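PDB 3D7R: esterase from Staphylococcus aureus subsp. aureus USA300_TCH1516, which probably hydrolyses ester bonds, as a putative esterase built on the alpha/beta hydrolase fold. Local coordinates for residues P139-H142 and I143-F147; Q183-D187 and N188-L192; S224-G227 and V228-M232; F276-M279 and M280-H283; P293-V296 and H297-I301. All blocks are in the same frame, centred on the assembly; numbering follows the deposited sequence.

Interaction 1: P139-H142 and I143-F147; sequences PEFH and IDDTF
His142 and Asp145 lie side by side with their side chains pointing the same way, the imidazole and carboxylate planes 40° apart. His142 holds the N-cap position of helix 143-161, and Asp145 stands three residues on, where its carboxylate can turn back. With CG anti to its own carbonyl carbon (chi1 -59°), Asp145 brings OD2 to the backbone N of His142 at 2.9 Å, accepting through the anti lone pair over a fairly straight N-H. An N3 side chain thus accepts from the N-cap backbone N, one of the two bonds of a capping box; the His142 ring makes no reciprocal bond. Its ND1 lies 4.1 Å from OD2, with one water between them, in the ring plane and 2.9 Å from ND1; the water's approach to OD2 is unusually short. Phe141 flanks the same oxygen differently. Its side chain crosses that of Asp145 at about a right angle, and OD2 sits at the ring edge, 3.6 Å from Phe141 CB. The first helical turn is closed by Thr146 N, 3.1 Å from His142 O. Thr146 OG1 instead bonds to Trp235 and to Pro136 O, while Asp144 pairs with Arg245. For Asp145, the backbone N-H of His142 and the helix N terminus would probably favour the charged carboxylate.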
loop_
_atom_site.group_PDB
_atom_site.type_symbol
_atom_site.label_atom_id
_atom_site.label_comp_id
_atom_site.label_asym_id
_atom_site.label_seq_id
_atom_site.Cartn_x
_atom_site.Cartn_y
_atom_site.Cartn_z
ATOM N N PRO A 139 6.298 0.402 16.241
ATOM C CA PRO A 139 6.467 -0.726 17.157
ATOM C C PRO A 139 5.428 -0.863 18.269
ATOM O O PRO A 139 5.424 -1.897 18.939
ATOM C CB PRO A 139 7.847 -0.465 17.780
ATOM C CG PRO A 139 7.929 1.047 17.820
ATOM C CD PRO A 139 7.215 1.514 16.562
ATOM N N GLU A 140 4.591 0.148 18.500
ATOM C CA GLU A 140 3.614 0.053 19.605
ATOM C C GLU A 140 2.457 -0.916 19.307
ATOM O O GLU A 140 2.012 -1.688 20.162
ATOM C CB GLU A 140 3.065 1.430 19.985
ATOM C CG GLU A 140 2.080 1.380 21.156
ATOM C CD GLU A 140 1.896 2.724 21.847
ATOM O OE1 GLU A 140 2.178 3.778 21.233
ATOM O OE2 GLU A 140 1.452 2.722 23.021
ATOM N N PHE A 141 1.962 -0.861 18.086
ATOM C CA PHE A 141 0.856 -1.721 17.687
ATOM C C PHE A 141 1.277 -2.810 16.708
ATOM O O PHE A 141 2.368 -2.775 16.124
ATOM C CB PHE A 141 -0.296 -0.852 17.164
ATOM C CG PHE A 141 -0.767 0.165 18.177
ATOM C CD1 PHE A 141 -1.566 -0.233 19.253
ATOM C CD2 PHE A 141 -0.364 1.493 18.098
ATOM C CE1 PHE A 141 -1.978 0.685 20.209
ATOM C CE2 PHE A 141 -0.768 2.418 19.048
ATOM C CZ PHE A 141 -1.579 2.022 20.106
ATOM N N HIS A 142 0.392 -3.787 16.523
ATOM C CA HIS A 142 0.755 -5.012 15.851
ATOM C C HIS A 142 -0.292 -5.401 14.825
ATOM O O HIS A 142 -1.328 -4.744 14.694
ATOM C CB HIS A 142 0.952 -6.114 16.902
ATOM C CG HIS A 142 1.957 -5.748 17.954
ATOM N ND1 HIS A 142 1.596 -5.332 19.217
ATOM C CD2 HIS A 142 3.308 -5.675 17.906
ATOM C CE1 HIS A 142 2.684 -5.057 19.916
ATOM N NE2 HIS A 142 3.737 -5.258 19.143
ATOM N N ILE A 143 -0.008 -6.473 14.106
ATOM C CA ILE A 143 -0.862 -6.939 13.012
ATOM C C ILE A 143 -2.388 -6.863 13.276
ATOM O O ILE A 143 -3.114 -6.296 12.466
ATOM C CB ILE A 143 -0.427 -8.347 12.522
ATOM C CG1 ILE A 143 -1.277 -8.775 11.311
ATOM C CG2 ILE A 143 -0.436 -9.365 13.690
ATOM C CD1 ILE A 143 -0.837 -10.072 10.639
ATOM N N ASP A 144 -2.874 -7.407 14.392
ATOM C CA ASP A 144 -4.333 -7.427 14.620
ATOM C C ASP A 144 -4.938 -6.046 14.788
ATOM O O ASP A 144 -6.051 -5.807 14.326
ATOM C CB ASP A 144 -4.728 -8.322 15.790
ATOM C CG ASP A 144 -4.472 -9.794 15.516
ATOM O OD1 ASP A 144 -4.150 -10.188 14.367
ATOM O OD2 ASP A 144 -4.609 -10.577 16.474
ATOM N N ASP A 145 -4.201 -5.142 15.445
ATOM C CA ASP A 145 -4.606 -3.749 15.597
ATOM C C ASP A 145 -4.775 -3.104 14.226
ATOM O O ASP A 145 -5.732 -2.375 13.968
ATOM C CB ASP A 145 -3.527 -2.961 16.371
ATOM C CG ASP A 145 -3.256 -3.534 17.761
ATOM O OD1 ASP A 145 -4.224 -3.676 18.531
ATOM O OD2 ASP A 145 -2.079 -3.838 18.088
ATOM N N THR A 146 -3.805 -3.354 13.360
ATOM C CA THR A 146 -3.758 -2.744 12.035
ATOM C C THR A 146 -4.940 -3.212 11.209
ATOM O O THR A 146 -5.682 -2.399 10.639
ATOM C CB THR A 146 -2.449 -3.130 11.328
ATOM O OG1 THR A 146 -1.354 -2.621 12.093
ATOM C CG2 THR A 146 -2.393 -2.549 9.890
ATOM N N PHE A 147 -5.136 -4.528 11.169
ATOM C CA PHE A 147 -6.221 -5.094 10.359
ATOM C C PHE A 147 -7.632 -4.777 10.891
ATOM O O PHE A 147 -8.546 -4.548 10.104
ATOM C CB PHE A 147 -6.011 -6.603 10.126
ATOM C CG PHE A 147 -5.033 -6.908 9.007
ATOM C CD1 PHE A 147 -5.295 -6.486 7.695
ATOM C CD2 PHE A 147 -3.836 -7.572 9.268
ATOM C CE1 PHE A 147 -4.379 -6.752 6.655
ATOM C CE2 PHE A 147 -2.922 -7.843 8.241
ATOM C CZ PHE A 147 -3.202 -7.438 6.930
HETATM O O HOH W 1 -1.185 -5.061 20.077
#

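Interaction 2: Q183-D187 and N188-L192; sequences QSLLD and NQQPL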
loop_
_atom_site.group_PDB
_atom_site.type_symbol
_atom_site.label_atom_id
_atom_site.label_comp_id
_atom_site.label_asym_id
_atom_site.label_seq_id
_atom_site.Cartn_x
_atom_site.Cartn_y
_atom_site.Cartn_z
ATOM N N GLN A 183 -8.293 -10.492 1.038
ATOM C CA GLN A 183 -8.268 -11.936 1.268
ATOM C C GLN A 183 -9.017 -12.301 2.553
ATOM O O GLN A 183 -9.738 -13.308 2.603
ATOM C CB GLN A 183 -6.824 -12.438 1.317
ATOM C CG GLN A 183 -6.124 -12.491 -0.041
ATOM C CD GLN A 183 -4.616 -12.768 0.050
ATOM O OE1 GLN A 183 -3.983 -12.468 1.059
ATOM N NE2 GLN A 183 -4.043 -13.328 -1.016
ATOM N N SER A 184 -8.857 -11.475 3.585
ATOM C CA SER A 184 -9.647 -11.612 4.811
ATOM C C SER A 184 -11.157 -11.485 4.564
ATOM O O SER A 184 -11.949 -12.314 5.044
ATOM C CB SER A 184 -9.189 -10.597 5.853
ATOM O OG SER A 184 -9.981 -10.698 7.023
ATOM N N LEU A 185 -11.552 -10.471 3.805
ATOM C CA LEU A 185 -12.957 -10.303 3.422
ATOM C C LEU A 185 -13.482 -11.555 2.708
ATOM O O LEU A 185 -14.561 -12.064 3.031
ATOM C CB LEU A 185 -13.121 -9.088 2.496
ATOM C CG LEU A 185 -12.789 -7.697 3.050
ATOM C CD1 LEU A 185 -12.856 -6.655 1.935
ATOM C CD2 LEU A 185 -13.714 -7.300 4.177
ATOM N N LEU A 186 -12.706 -12.028 1.731
ATOM C CA LEU A 186 -13.032 -13.230 0.961
ATOM C C LEU A 186 -13.159 -14.503 1.844
ATOM O O LEU A 186 -14.127 -15.265 1.716
ATOM C CB LEU A 186 -11.958 -13.416 -0.129
ATOM C CG LEU A 186 -12.015 -14.636 -1.045
ATOM C CD1 LEU A 186 -13.375 -14.703 -1.741
ATOM C CD2 LEU A 186 -10.876 -14.552 -2.058
ATOM N N ASP A 187 -12.173 -14.743 2.708
ATOM C CA ASP A 187 -12.197 -15.876 3.648
ATOM C C ASP A 187 -13.381 -15.782 4.621
ATOM O O ASP A 187 -13.896 -16.806 5.113
ATOM C CB ASP A 187 -10.892 -15.937 4.453
ATOM C CG ASP A 187 -9.650 -16.255 3.569
ATOM O OD1 ASP A 187 -9.805 -16.766 2.435
ATOM O OD2 ASP A 187 -8.516 -15.979 4.016
ATOM N N ASN A 188 -13.799 -14.551 4.898
ATOM C CA ASN A 188 -14.885 -14.294 5.857
ATOM C C ASN A 188 -16.271 -14.029 5.218
ATOM O O ASN A 188 -17.204 -13.582 5.888
ATOM C CB ASN A 188 -14.457 -13.169 6.790
ATOM C CG ASN A 188 -13.478 -13.655 7.860
ATOM O OD1 ASN A 188 -13.848 -14.419 8.755
ATOM N ND2 ASN A 188 -12.233 -13.228 7.765
ATOM N N GLN A 189 -16.385 -14.315 3.921
ATOM C CA GLN A 189 -17.615 -14.088 3.148
ATOM C C GLN A 189 -18.168 -12.643 3.196
ATOM O O GLN A 189 -19.390 -12.433 3.098
ATOM C CB GLN A 189 -18.708 -15.085 3.566
ATOM C CG GLN A 189 -18.252 -16.537 3.513
ATOM C CD GLN A 189 -19.430 -17.509 3.531
ATOM O OE1 GLN A 189 -19.505 -18.410 2.698
ATOM N NE2 GLN A 189 -20.365 -17.312 4.466
ATOM N N GLN A 190 -17.284 -11.666 3.372
ATOM C CA GLN A 190 -17.701 -10.261 3.454
ATOM C C GLN A 190 -17.875 -9.698 2.050
ATOM O O GLN A 190 -17.133 -10.080 1.150
ATOM C CB GLN A 190 -16.630 -9.428 4.174
ATOM C CG GLN A 190 -16.400 -9.737 5.662
ATOM C CD GLN A 190 -17.517 -9.240 6.555
ATOM O OE1 GLN A 190 -18.482 -8.622 6.097
ATOM N NE2 GLN A 190 -17.401 -9.519 7.837
ATOM N N PRO A 191 -18.824 -8.758 1.854
ATOM C CA PRO A 191 -18.886 -8.083 0.554
ATOM C C PRO A 191 -17.507 -7.543 0.127
ATOM O O PRO A 191 -16.818 -6.894 0.923
ATOM C CB PRO A 191 -19.867 -6.924 0.805
ATOM C CG PRO A 191 -20.805 -7.471 1.894
ATOM C CD PRO A 191 -19.878 -8.288 2.787
ATOM N N LEU A 192 -17.121 -7.821 -1.114
ATOM C CA LEU A 192 -15.792 -7.495 -1.632
ATOM C C LEU A 192 -15.797 -6.155 -2.390
ATOM O O LEU A 192 -16.817 -5.784 -2.964
ATOM C CB LEU A 192 -15.339 -8.596 -2.586
ATOM C CG LEU A 192 -15.193 -10.019 -2.042
ATOM C CD1 LEU A 192 -14.895 -11.000 -3.185
ATOM C CD2 LEU A 192 -14.096 -10.070 -0.975
#
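Ser184 O is gripped twice by Asn188, through the backbone N and the side-chain ND2, each at 2.9 Å. The two donors reach the carbonyl from opposite faces of its plane. Neither bond is very straight, and ND2 stands well above the plane, away from a lone pair. Asn188 CG is anti to its own carbonyl carbon (chi1 -77°), which folds the amide back over the last turn of helix 173-187. The chain then reverses in a Schellman motif: Gln189, with positive phi, is the C-prime residue, Gln190 N bonds to Leu185 O at 2.8 Å, and Gln189 N reaches Leu186 O at 3.3 Å, from far above that carbonyl plane. The reversal lays residues of the following loop along the helix end. Gln190 crosses Leu185 at about a right angle, its CB 3.6 Å from Leu185 CD2, while its NE2 hydrogen-bonds to a bound glycerol, probably from the crystallisation liquor. Leu192, two residues on, places CD2 against both leucines, 3.7 Å from Leu185 CB and 4.1 Å from Leu186 CB, just before strand 195-199. Leu185 also packs on Gln151 and Tyr154 of helix 143-161, and the Tyr154 hydroxyl hydrogen-bonds to Pro191 O.

Interaction 3: S224-G227 and V228-M232; sequences SQFG and VNEIM
Glu230 folds back over Phe226, one helical turn earlier. Its CB starts 3.4 Å from Phe226 O, the carbonyl that accepts from Glu230 N. The next atom, CG, lies anti to the carbonyl carbon of its own residue and does most of the touching: it is 3.2 Å from Phe226 O and rests over one face of the Phe226 ring, offset toward the rim, 4.0 Å from the centroid in a CH-pi contact and 3.6 Å from CE1. The bend at chi2 (-63°) carries CD along the ring to 4.0 Å from CE1, with the carboxylate and ring planes 30° apart. At the tip, OE2 is also 4.0 Å from Phe226 CE1 and has a long, weak ion pair with Lys233. Along the neighbouring ridge, one turn apart, Gln225 CG meets Asn229 OD1 at 3.4 Å, and the NE2 of Gln225 and ND2 of Asn229 both donate to Thr206 O, so two amides hold one loop carbonyl. The helix begins at Ser224, the N-cap, whose OG accepts from Gly227 N at 3.0 Å along a nearly straight N-H. Helix 225-236 lies against helix 46-61: Phe226 and Glu230 both pack on Val49 and Ile231 on Phe52, while Met232 touches the loop residues Asn107 and Ile246.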
loop_
_atom_site.group_PDB
_atom_site.type_symbol
_atom_site.label_atom_id
_atom_site.label_comp_id
_atom_site.label_asym_id
_atom_site.label_seq_id
_atom_site.Cartn_x
_atom_site.Cartn_y
_atom_site.Cartn_z
ATOM N N SER A 224 15.354 -3.018 1.773
ATOM C CA SER A 224 16.396 -3.742 2.466
ATOM C C SER A 224 15.772 -5.011 3.043
ATOM O O SER A 224 14.781 -4.920 3.774
ATOM C CB SER A 224 16.897 -2.877 3.612
ATOM O OG SER A 224 17.683 -3.636 4.503
ATOM N N GLN A 225 16.310 -6.186 2.708
ATOM C CA GLN A 225 15.809 -7.433 3.306
ATOM C C GLN A 225 15.905 -7.323 4.829
ATOM O O GLN A 225 14.934 -7.575 5.513
ATOM C CB GLN A 225 16.565 -8.694 2.842
ATOM C CG GLN A 225 15.806 -9.984 3.260
ATOM C CD GLN A 225 16.575 -11.280 3.090
ATOM O OE1 GLN A 225 17.793 -11.283 2.948
ATOM N NE2 GLN A 225 15.856 -12.401 3.123
ATOM N N PHE A 226 17.076 -6.943 5.343
ATOM C CA PHE A 226 17.249 -6.733 6.792
ATOM C C PHE A 226 16.193 -5.797 7.381
ATOM O O PHE A 226 15.559 -6.136 8.379
ATOM C CB PHE A 226 18.660 -6.205 7.100
ATOM C CG PHE A 226 18.955 -6.031 8.580
ATOM C CD1 PHE A 226 18.885 -7.119 9.463
ATOM C CD2 PHE A 226 19.368 -4.791 9.073
ATOM C CE1 PHE A 226 19.192 -6.955 10.814
ATOM C CE2 PHE A 226 19.660 -4.618 10.424
ATOM C CZ PHE A 226 19.567 -5.708 11.296
ATOM N N GLY A 227 16.025 -4.614 6.785
ATOM C CA GLY A 227 15.048 -3.618 7.267
ATOM C C GLY A 227 13.606 -4.118 7.262
ATOM O O GLY A 227 12.888 -3.982 8.254
ATOM N N VAL A 228 13.181 -4.713 6.150
ATOM C CA VAL A 228 11.823 -5.242 6.024
ATOM C C VAL A 228 11.606 -6.407 7.015
ATOM O O VAL A 228 10.618 -6.411 7.777
ATOM C CB VAL A 228 11.506 -5.628 4.534
ATOM C CG1 VAL A 228 10.211 -6.423 4.391
ATOM C CG2 VAL A 228 11.463 -4.366 3.656
ATOM N N ASN A 229 12.544 -7.364 7.044
ATOM C CA ASN A 229 12.471 -8.470 8.019
ATOM C C ASN A 229 12.272 -7.954 9.451
ATOM O O ASN A 229 11.329 -8.345 10.151
ATOM C CB ASN A 229 13.741 -9.343 7.984
ATOM C CG ASN A 229 13.867 -10.195 6.700
ATOM O OD1 ASN A 229 14.907 -10.816 6.468
ATOM N ND2 ASN A 229 12.831 -10.220 5.882
ATOM N N GLU A 230 13.158 -7.062 9.881
ATOM C CA GLU A 230 13.166 -6.598 11.272
ATOM C C GLU A 230 11.904 -5.809 11.611
ATOM O O GLU A 230 11.289 -6.005 12.661
ATOM C CB GLU A 230 14.421 -5.768 11.555
ATOM C CG GLU A 230 15.723 -6.580 11.556
ATOM C CD GLU A 230 15.762 -7.633 12.662
ATOM O OE1 GLU A 230 15.524 -7.316 13.846
ATOM O OE2 GLU A 230 16.020 -8.795 12.340
ATOM N N ILE A 231 11.499 -4.921 10.719
ATOM C CA ILE A 231 10.285 -4.143 10.985
ATOM C C ILE A 231 9.055 -5.058 11.028
ATOM O O ILE A 231 8.243 -4.974 11.947
ATOM C CB ILE A 231 10.092 -3.016 9.972
ATOM C CG1 ILE A 231 11.228 -1.993 10.095
ATOM C CG2 ILE A 231 8.710 -2.324 10.181
ATOM C CD1 ILE A 231 11.173 -0.924 8.993
HETATM N N MSE A 232 8.946 -5.951 10.058
HETATM C CA MSE A 232 7.788 -6.856 9.968
HETATM C C MSE A 232 7.728 -7.869 11.108
HETATM O O MSE A 232 6.631 -8.209 11.569
HETATM C CB MSE A 232 7.723 -7.556 8.597
HETATM C CG MSE A 232 7.600 -6.582 7.436
HETATM SE SE MSE A 232 5.894 -5.632 7.487
HETATM C CE MSE A 232 4.707 -7.097 7.007
#

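Interaction 4: F276-M279 and M280-H283; sequences FEQM and MLQH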
loop_
_atom_site.group_PDB
_atom_site.type_symbol
_atom_site.label_atom_id
_atom_site.label_comp_id
_atom_site.label_asym_id
_atom_site.label_seq_id
_atom_site.Cartn_x
_atom_site.Cartn_y
_atom_site.Cartn_z
ATOM N N PHE A 276 3.284 -13.876 -8.140
ATOM C CA PHE A 276 1.866 -13.612 -7.860
ATOM C C PHE A 276 1.033 -13.556 -9.159
ATOM O O PHE A 276 -0.045 -14.144 -9.248
ATOM C CB PHE A 276 1.720 -12.320 -7.071
ATOM C CG PHE A 276 0.287 -11.912 -6.809
ATOM C CD1 PHE A 276 -0.514 -12.652 -5.929
ATOM C CD2 PHE A 276 -0.238 -10.751 -7.398
ATOM C CE1 PHE A 276 -1.834 -12.272 -5.669
ATOM C CE2 PHE A 276 -1.556 -10.351 -7.140
ATOM C CZ PHE A 276 -2.350 -11.115 -6.261
ATOM N N GLU A 277 1.535 -12.866 -10.177
ATOM C CA GLU A 277 0.812 -12.825 -11.442
ATOM C C GLU A 277 0.585 -14.232 -12.023
ATOM O O GLU A 277 -0.508 -14.526 -12.524
ATOM C CB GLU A 277 1.525 -11.937 -12.453
ATOM C CG GLU A 277 0.791 -11.847 -13.793
ATOM C CD GLU A 277 1.626 -11.217 -14.899
ATOM O OE1 GLU A 277 2.871 -11.348 -14.916
ATOM O OE2 GLU A 277 1.011 -10.596 -15.770
ATOM N N GLN A 278 1.614 -15.082 -11.988
ATOM C CA GLN A 278 1.501 -16.467 -12.474
ATOM C C GLN A 278 0.434 -17.255 -11.702
ATOM O O GLN A 278 -0.365 -17.999 -12.291
ATOM C CB GLN A 278 2.863 -17.179 -12.400
ATOM C CG GLN A 278 3.843 -16.799 -13.547
ATOM C CD GLN A 278 3.313 -17.205 -14.915
ATOM O OE1 GLN A 278 2.854 -18.326 -15.094
ATOM N NE2 GLN A 278 3.379 -16.299 -15.885
HETATM N N MSE A 279 0.408 -17.080 -10.375
HETATM C CA MSE A 279 -0.600 -17.751 -9.549
HETATM C C MSE A 279 -2.035 -17.281 -9.873
HETATM O O MSE A 279 -2.951 -18.088 -9.950
HETATM C CB MSE A 279 -0.300 -17.562 -8.050
HETATM C CG MSE A 279 1.004 -18.184 -7.598
HETATM SE SE MSE A 279 1.445 -17.492 -5.799
HETATM C CE MSE A 279 -0.087 -18.183 -4.849
HETATM N N MSE A 280 -2.220 -15.979 -10.042
HETATM C CA MSE A 280 -3.533 -15.420 -10.459
HETATM C C MSE A 280 -4.004 -15.999 -11.802
HETATM O O MSE A 280 -5.163 -16.414 -11.959
HETATM C CB MSE A 280 -3.428 -13.894 -10.558
HETATM C CG MSE A 280 -3.165 -13.225 -9.205
HETATM SE SE MSE A 280 -4.807 -13.213 -8.105
HETATM C CE MSE A 280 -5.764 -11.853 -9.087
ATOM N N LEU A 281 -3.086 -16.031 -12.768
ATOM C CA LEU A 281 -3.357 -16.564 -14.096
ATOM C C LEU A 281 -3.765 -18.034 -14.029
ATOM O O LEU A 281 -4.786 -18.431 -14.599
ATOM C CB LEU A 281 -2.120 -16.366 -14.985
ATOM C CG LEU A 281 -1.864 -14.889 -15.353
ATOM C CD1 LEU A 281 -0.504 -14.771 -16.045
ATOM C CD2 LEU A 281 -2.991 -14.331 -16.229
ATOM N N GLN A 282 -2.972 -18.823 -13.309
ATOM C CA GLN A 282 -3.248 -20.257 -13.101
ATOM C C GLN A 282 -4.622 -20.513 -12.498
ATOM O O GLN A 282 -5.278 -21.491 -12.839
ATOM C CB GLN A 282 -2.187 -20.869 -12.202
ATOM C CG GLN A 282 -2.304 -22.389 -12.024
ATOM C CD GLN A 282 -1.226 -22.928 -11.132
ATOM O OE1 GLN A 282 -1.051 -22.455 -10.013
ATOM N NE2 GLN A 282 -0.475 -23.919 -11.625
ATOM N N HIS A 283 -5.044 -19.637 -11.591
ATOM C CA HIS A 283 -6.346 -19.781 -10.958
ATOM C C HIS A 283 -7.456 -19.038 -11.683
ATOM O O HIS A 283 -8.535 -18.873 -11.133
ATOM C CB HIS A 283 -6.278 -19.400 -9.477
ATOM C CG HIS A 283 -5.539 -20.406 -8.656
ATOM N ND1 HIS A 283 -6.161 -21.495 -8.083
ATOM C CD2 HIS A 283 -4.221 -20.532 -8.372
ATOM C CE1 HIS A 283 -5.259 -22.236 -7.461
ATOM N NE2 HIS A 283 -4.074 -21.676 -7.627
#
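The Phe276 ring carries Met280 CG over one face, 3.8 Å from the centroid and close to the ring normal, a CH-pi contact offset toward the rim. The selenium of Met280, a selenomethionine, follows obliquely, 4.4 Å from the centroid and 3.7 Å from Phe276 CZ, which makes this a Met-aromatic contact with selenium in place of sulfur. The Met280 chain is bent at chi2 (-75°), which brings the selenium beside CZ and CE1. At the His283 imidazole, the edge is occupied: Met279 O lies in the ring plane, 3.2 Å from CD2. That carbonyl also accepts from His283 N at 3.1 Å, the last turn of helix 270-282. The helix is the crossover of the beta-alpha-beta unit between parallel strands 259-264 and 287-292, and its buried side points at both: Phe276 reaches Met261 and Ile287, and Met280 reaches Val259 and Ile287. Next round the helix, Leu281 lies alongside Glu277, with CD1 3.9 Å from Glu277 CG, and still touches Ile287. His283, the first residue to leave helical geometry, bonds through ND1 to Glu254 OE2.

Interaction 5: P293-V296 and H297-I301; sequences PKMV and HDFPI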
loop_
_atom_site.group_PDB
_atom_site.type_symbol
_atom_site.label_atom_id
_atom_site.label_comp_id
_atom_site.label_asym_id
_atom_site.label_seq_id
_atom_site.Cartn_x
_atom_site.Cartn_y
_atom_site.Cartn_z
ATOM N N PRO A 293 9.944 -1.582 -16.560
ATOM C CA PRO A 293 11.280 -2.191 -16.391
ATOM C C PRO A 293 12.337 -1.343 -15.670
ATOM O O PRO A 293 13.137 -1.892 -14.912
ATOM C CB PRO A 293 11.732 -2.453 -17.829
ATOM C CG PRO A 293 10.467 -2.621 -18.578
ATOM C CD PRO A 293 9.480 -1.653 -17.959
ATOM N N LYS A 294 12.338 -0.030 -15.866
ATOM C CA LYS A 294 13.419 0.787 -15.306
ATOM C C LYS A 294 13.026 1.504 -14.027
ATOM O O LYS A 294 13.831 2.226 -13.439
ATOM C CB LYS A 294 13.949 1.767 -16.351
ATOM C CG LYS A 294 14.645 1.069 -17.552
ATOM C CD LYS A 294 14.600 1.902 -18.833
ATOM C CE LYS A 294 15.088 3.329 -18.646
ATOM N NZ LYS A 294 14.014 4.249 -18.140
HETATM N N MSE A 295 11.800 1.281 -13.565
HETATM C CA MSE A 295 11.302 2.013 -12.393
HETATM C C MSE A 295 11.708 1.407 -11.060
HETATM O O MSE A 295 11.912 0.179 -10.938
HETATM C CB MSE A 295 9.779 2.166 -12.454
HETATM C CG MSE A 295 9.314 3.148 -13.516
HETATM SE SE MSE A 295 10.021 4.947 -13.208
HETATM C CE MSE A 295 11.532 4.907 -14.403
ATOM N N VAL A 296 11.763 2.280 -10.051
ATOM C CA VAL A 296 12.153 1.930 -8.697
ATOM C C VAL A 296 10.941 1.566 -7.830
ATOM O O VAL A 296 9.787 1.738 -8.251
ATOM C CB VAL A 296 12.980 3.082 -8.024
ATOM C CG1 VAL A 296 14.211 3.452 -8.883
ATOM C CG2 VAL A 296 12.118 4.325 -7.739
ATOM N N HIS A 297 11.211 1.066 -6.623
ATOM C CA HIS A 297 10.151 0.750 -5.661
ATOM C C HIS A 297 9.243 1.951 -5.423
ATOM O O HIS A 297 9.733 3.041 -5.125
ATOM C CB HIS A 297 10.743 0.310 -4.320
ATOM C CG HIS A 297 9.699 -0.040 -3.300
ATOM N ND1 HIS A 297 8.833 -1.102 -3.460
ATOM C CD2 HIS A 297 9.362 0.547 -2.125
ATOM C CE1 HIS A 297 8.016 -1.163 -2.421
ATOM N NE2 HIS A 297 8.315 -0.172 -1.598
ATOM N N ASP A 298 7.931 1.754 -5.586
ATOM C CA ASP A 298 6.944 2.759 -5.179
ATOM C C ASP A 298 7.032 3.959 -6.105
ATOM O O ASP A 298 6.695 5.099 -5.705
ATOM C CB ASP A 298 7.239 3.204 -3.736
ATOM C CG ASP A 298 5.978 3.505 -2.909
ATOM O OD1 ASP A 298 4.876 3.066 -3.267
ATOM O OD2 ASP A 298 6.120 4.175 -1.859
ATOM N N PHE A 299 7.456 3.719 -7.351
ATOM C CA PHE A 299 7.806 4.830 -8.252
ATOM C C PHE A 299 6.739 5.933 -8.420
ATOM O O PHE A 299 7.119 7.081 -8.556
ATOM C CB PHE A 299 8.330 4.339 -9.612
ATOM C CG PHE A 299 7.261 3.843 -10.543
ATOM C CD1 PHE A 299 6.580 4.735 -11.386
ATOM C CD2 PHE A 299 6.952 2.486 -10.600
ATOM C CE1 PHE A 299 5.576 4.281 -12.266
ATOM C CE2 PHE A 299 5.950 2.008 -11.465
ATOM C CZ PHE A 299 5.260 2.905 -12.300
ATOM N N PRO A 300 5.424 5.591 -8.416
ATOM C CA PRO A 300 4.406 6.624 -8.624
ATOM C C PRO A 300 4.380 7.769 -7.598
ATOM O O PRO A 300 3.703 8.770 -7.841
ATOM C CB PRO A 300 3.089 5.833 -8.573
ATOM C CG PRO A 300 3.499 4.435 -9.053
ATOM C CD PRO A 300 4.788 4.262 -8.269
ATOM N N ILE A 301 5.080 7.622 -6.462
ATOM C CA ILE A 301 5.163 8.713 -5.468
ATOM C C ILE A 301 6.087 9.829 -5.928
ATOM O O ILE A 301 6.021 10.966 -5.423
ATOM C CB ILE A 301 5.606 8.212 -4.066
ATOM C CG1 ILE A 301 7.056 7.691 -4.102
ATOM C CG2 ILE A 301 4.628 7.154 -3.550
ATOM C CD1 ILE A 301 7.745 7.607 -2.725
#
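Val296 to Phe299 forms a type II beta turn, with His297 and Asp298 at its corners, Asp298 at positive phi, and a weak closing bond from Phe299 N to Val296 O at 3.2 Å. Phe299 then starts a short 3-10 segment, and its ring is sandwiched. Over its centre lies Met295 CG, 3.7 Å from the centroid, in a CH-pi contact. Pro300 CD covers the rim of the opposite face, and Val296 O sits at the edge in the ring plane. Phe299 has CG between its backbone N and carbonyl carbon (chi1 77°), which turns the ring back over the preceding chain, and the Met295 side chain crosses it at about a right angle. The nearest atoms are Met295 CB and Phe299 CD2 at 3.4 Å. The selenium of Met295, a selenomethionine, is oblique to the ring, 4.5 Å from the centroid: a Met-aromatic contact made by selenium. Within the turn, His297 ND1 bonds to Glu267, while Asp298 N bonds to Ser200 OG. His297 lies in the loop after the edge strand 287-292, the position where alpha/beta hydrolases carry the triad histidine, and its bond to Glu267 is consistent with that; a catalytic role is not established here. The weak closing bond is supplemented by the outside bonds of His297 ND1 and Asp298 N and by apolar packing on both faces of the Phe299 ring.

Overall arrangement
Following the chain, the five contacts come strictly in series: none nests in or crosses another, and each is confined to eight to ten consecutive residues and closes a local turn, cap or helix end. Interaction 1 starts helix 143-161 after strand 129-133, and interaction 2 ends helix 173-187 and turns toward strand 195-199. Interaction 3 starts helix 225-236, which lies against helix 46-61, near the N terminus. Interaction 4 ends helix 270-282, and interaction 5 shapes the loop between strand 287-292 and helix 305-318. Interactions 2 and 4 come within about 5 Å at their nearest atoms, whereas interactions 1 and 5 lie on opposite sides of the chain's centre, their centres about 27 Å apart.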